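Local coordinates for protein hydrogen peroxide-inducible genes activator (Corynebacterium glutamicum, PDB 6G1D) that senses hydrogen peroxide and, as a LysR-type transcription factor, probably controls peroxide-responsive genes by binding DNA through its helix-turn-helix domain, at residues 173-178 against 251-256. The protein carries 1 engineered substitution. Residues are numbered along the deposited sequence; the frame is centred on the assembly and turned at random.
Sequences DFIVVT and TLVPIS
I175 and V253 form a hydrogen-bonded antiparallel pair: I175 N gives its hydrogen to V253 O at 2.9 Å, and V253 N returns one to I175 O. V177 and T251 make the second such pair, with V177 N reaching T251 O at 2.8 Å in a nearly straight bond (176° at the hydrogen), although the donor stands 29° off the carbonyl plane; T251 N bonds to V177 O. A fifth bond, I255 N to D173 O at 3.0 Å, carries the ladder into the 3-10 segment at 255-256, past P254, which sits at a non-hydrogen-bonded position where its lack of an N-H costs the pairing with 173-178 nothing. At the non-hydrogen-bonded positions, CA-H...O contacts fill in, such as L252 CA to I175 O at 3.2 Å.

Apolar contacts line both faces. On one, I175 and V253 lie side by side; chi1 -57° puts V253 CG1 anti to the carbonyl carbon and leaves CG2 between N and C, where it touches I175 CG2 at 3.6 Å and V177 CG2 at 3.8 Å. M241 of helix 237-245 packs against V177 and V253 here. On the other, V176 CG2 meets L252 CG at 4.1 Å, while L252 CD2 approaches F174 CB; helix 208-219 covers L252 and F174 through L209, Q212, I213 and L216. The F174 ring turns its edge to V253 O and P254 CA.

Strand 251-254 is an outermost strand within this chain of the mixed sheet in the LysR substrate-binding domain, while strand 164-179 also bonds to strand 267-287 on its other flank. Reciprocal backbone bonds fix the register and satisfy buried amides and carbonyls, and aliphatic branches on both faces join the sheet edge to the helices packed over it.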
ATOM      1  N   ASP B 173      11.975 -30.529  -8.676  1.00 34.38           N
ATOM      2  CA  ASP B 173      12.420 -30.182 -10.023  1.00 34.89           C
ATOM      3  C   ASP B 173      11.549 -29.091 -10.626  1.00 34.17           C
ATOM      4  O   ASP B 173      10.389 -28.959 -10.267  1.00 33.38           O
ATOM      5  CB  ASP B 173      12.421 -31.419 -10.929  1.00 36.18           C
ATOM      6  CG  ASP B 173      13.567 -32.380 -10.615  1.00 42.81           C
ATOM      7  OD1 ASP B 173      14.716 -31.928 -10.305  1.00 49.85           O
ATOM      8  OD2 ASP B 173      13.331 -33.603 -10.698  1.00 49.56           O
ATOM      9  N   PHE B 174      12.133 -28.301 -11.519  1.00 35.62           N
ATOM     10  CA  PHE B 174      11.350 -27.473 -12.430  1.00 35.39           C
ATOM     11  C   PHE B 174      11.026 -28.247 -13.728  1.00 36.79           C
ATOM     12  O   PHE B 174      11.608 -29.276 -14.019  1.00 40.18           O
ATOM     13  CB  PHE B 174      12.102 -26.210 -12.820  1.00 36.68           C
ATOM     14  CG  PHE B 174      12.520 -25.368 -11.649  1.00 37.99           C
ATOM     15  CD1 PHE B 174      11.598 -24.991 -10.700  1.00 38.24           C
ATOM     16  CD2 PHE B 174      13.834 -24.939 -11.516  1.00 38.98           C
ATOM     17  CE1 PHE B 174      11.974 -24.221  -9.613  1.00 43.11           C
ATOM     18  CE2 PHE B 174      14.217 -24.168 -10.454  1.00 42.51           C
ATOM     19  CZ  PHE B 174      13.286 -23.810  -9.500  1.00 42.92           C
ATOM     20  N   ILE B 175      10.074 -27.707 -14.460  1.00 32.96           N
ATOM     21  CA  ILE B 175       9.718 -28.143 -15.785  1.00 35.01           C
ATOM     22  C   ILE B 175       9.500 -26.875 -16.620  1.00 34.88           C
ATOM     23  O   ILE B 175       9.066 -25.858 -16.098  1.00 33.60           O
ATOM     24  CB  ILE B 175       8.444 -29.000 -15.772  1.00 33.88           C
ATOM     25  CG1 ILE B 175       8.202 -29.663 -17.146  1.00 37.66           C
ATOM     26  CG2 ILE B 175       7.200 -28.198 -15.341  1.00 33.03           C
ATOM     27  CD1 ILE B 175       7.291 -30.881 -17.082  1.00 38.33           C
ATOM     28  N   VAL B 176       9.841 -26.954 -17.897  1.00 34.10           N
ATOM     29  CA  VAL B 176       9.659 -25.857 -18.854  1.00 34.52           C
ATOM     30  C   VAL B 176       8.259 -25.933 -19.426  1.00 34.66           C
ATOM     31  O   VAL B 176       7.809 -26.993 -19.831  1.00 38.07           O
ATOM     32  CB  VAL B 176      10.693 -25.934 -19.985  1.00 35.66           C
ATOM     33  CG1 VAL B 176      10.527 -24.766 -20.952  1.00 38.18           C
ATOM     34  CG2 VAL B 176      12.112 -25.972 -19.430  1.00 35.67           C
ATOM     35  N   VAL B 177       7.568 -24.817 -19.469  1.00 35.18           N
ATOM     36  CA  VAL B 177       6.214 -24.749 -19.970  1.00 35.98           C
ATOM     37  C   VAL B 177       6.183 -23.752 -21.125  1.00 40.71           C
ATOM     38  O   VAL B 177       6.645 -22.619 -20.997  1.00 35.31           O
ATOM     39  CB  VAL B 177       5.218 -24.290 -18.871  1.00 35.68           C
ATOM     40  CG1 VAL B 177       3.786 -24.263 -19.409  1.00 35.35           C
ATOM     41  CG2 VAL B 177       5.332 -25.224 -17.676  1.00 37.04           C
ATOM     42  N   THR B 178       5.613 -24.173 -22.247  1.00 36.90           N
ATOM     43  CA  THR B 178       5.585 -23.377 -23.481  1.00 37.71           C
ATOM     44  C   THR B 178       4.204 -23.449 -24.089  1.00 40.78           C
ATOM     45  O   THR B 178       3.383 -24.281 -23.686  1.00 38.80           O
ATOM     46  CB  THR B 178       6.560 -23.952 -24.511  1.00 40.44           C
ATOM     47  OG1 THR B 178       6.113 -25.243 -24.985  1.00 40.55           O
ATOM     48  CG2 THR B 178       7.962 -24.103 -23.896  1.00 39.54           C
ATOM     49  N   THR B 251       7.834 -20.275 -19.672  1.00 38.24           N
ATOM     50  CA  THR B 251       8.264 -20.175 -18.272  1.00 37.81           C
ATOM     51  C   THR B 251       8.746 -21.501 -17.715  1.00 37.78           C
ATOM     52  O   THR B 251       8.782 -22.510 -18.420  1.00 38.96           O
ATOM     53  CB  THR B 251       7.161 -19.513 -17.404  1.00 41.57           C
ATOM     54  OG1 THR B 251       7.722 -18.970 -16.190  1.00 41.20           O
ATOM     55  CG2 THR B 251       6.058 -20.506 -17.073  1.00 39.56           C
ATOM     56  N   LEU B 252       9.197 -21.456 -16.466  1.00 37.19           N
ATOM     57  CA  LEU B 252       9.492 -22.670 -15.695  1.00 38.94           C
ATOM     58  C   LEU B 252       8.601 -22.683 -14.445  1.00 37.49           C
ATOM     59  O   LEU B 252       8.400 -21.653 -13.831  1.00 35.89           O
ATOM     60  CB  LEU B 252      10.945 -22.777 -15.299  1.00 36.96           C
ATOM     61  CG  LEU B 252      11.962 -23.193 -16.366  1.00 39.51           C
ATOM     62  CD1 LEU B 252      12.139 -22.128 -17.454  1.00 39.73           C
ATOM     63  CD2 LEU B 252      13.296 -23.540 -15.757  1.00 41.49           C
ATOM     64  N   VAL B 253       8.046 -23.843 -14.126  1.00 34.92           N
ATOM     65  CA  VAL B 253       7.259 -24.006 -12.912  1.00 35.23           C
ATOM     66  C   VAL B 253       7.765 -25.218 -12.118  1.00 35.46           C
ATOM     67  O   VAL B 253       8.385 -26.134 -12.660  1.00 32.56           O
ATOM     68  CB  VAL B 253       5.751 -24.115 -13.172  1.00 34.07           C
ATOM     69  CG1 VAL B 253       5.266 -22.890 -13.928  1.00 40.39           C
ATOM     70  CG2 VAL B 253       5.388 -25.414 -13.885  1.00 34.89           C
ATOM     71  N   PRO B 254       7.514 -25.214 -10.805  1.00 35.86           N
ATOM     72  CA  PRO B 254       7.833 -26.413 -10.018  1.00 35.83           C
ATOM     73  C   PRO B 254       6.927 -27.555 -10.405  1.00 31.90           C
ATOM     74  O   PRO B 254       5.767 -27.312 -10.728  1.00 31.87           O
ATOM     75  CB  PRO B 254       7.533 -25.984  -8.578  1.00 37.73           C
ATOM     76  CG  PRO B 254       7.337 -24.509  -8.635  1.00 40.70           C
ATOM     77  CD  PRO B 254       6.892 -24.156  -9.988  1.00 38.26           C
ATOM     78  N   ILE B 255       7.430 -28.787 -10.377  1.00 31.11           N
ATOM     79  CA  ILE B 255       6.624 -29.919 -10.817  1.00 31.01           C
ATOM     80  C   ILE B 255       5.316 -30.146 -10.047  1.00 30.47           C
ATOM     81  O   ILE B 255       4.345 -30.623 -10.625  1.00 30.64           O
ATOM     82  CB  ILE B 255       7.404 -31.229 -10.906  1.00 35.40           C
ATOM     83  CG1 ILE B 255       8.039 -31.645  -9.574  1.00 33.40           C
ATOM     84  CG2 ILE B 255       8.431 -31.149 -12.052  1.00 34.97           C
ATOM     85  CD1 ILE B 255       8.435 -33.111  -9.616  1.00 35.82           C
ATOM     86  N   SER B 256       5.261 -29.759  -8.779  1.00 30.57           N
ATOM     87  CA  SER B 256       4.003 -29.863  -8.011  1.00 30.38           C
ATOM     88  C   SER B 256       2.909 -29.005  -8.596  1.00 30.23           C
ATOM     89  O   SER B 256       1.748 -29.300  -8.391  1.00 30.37           O
ATOM     90  CB  SER B 256       4.191 -29.523  -6.521  1.00 32.74           C
ATOM     91  OG  SER B 256       4.545 -28.154  -6.354  1.00 32.14           O
TER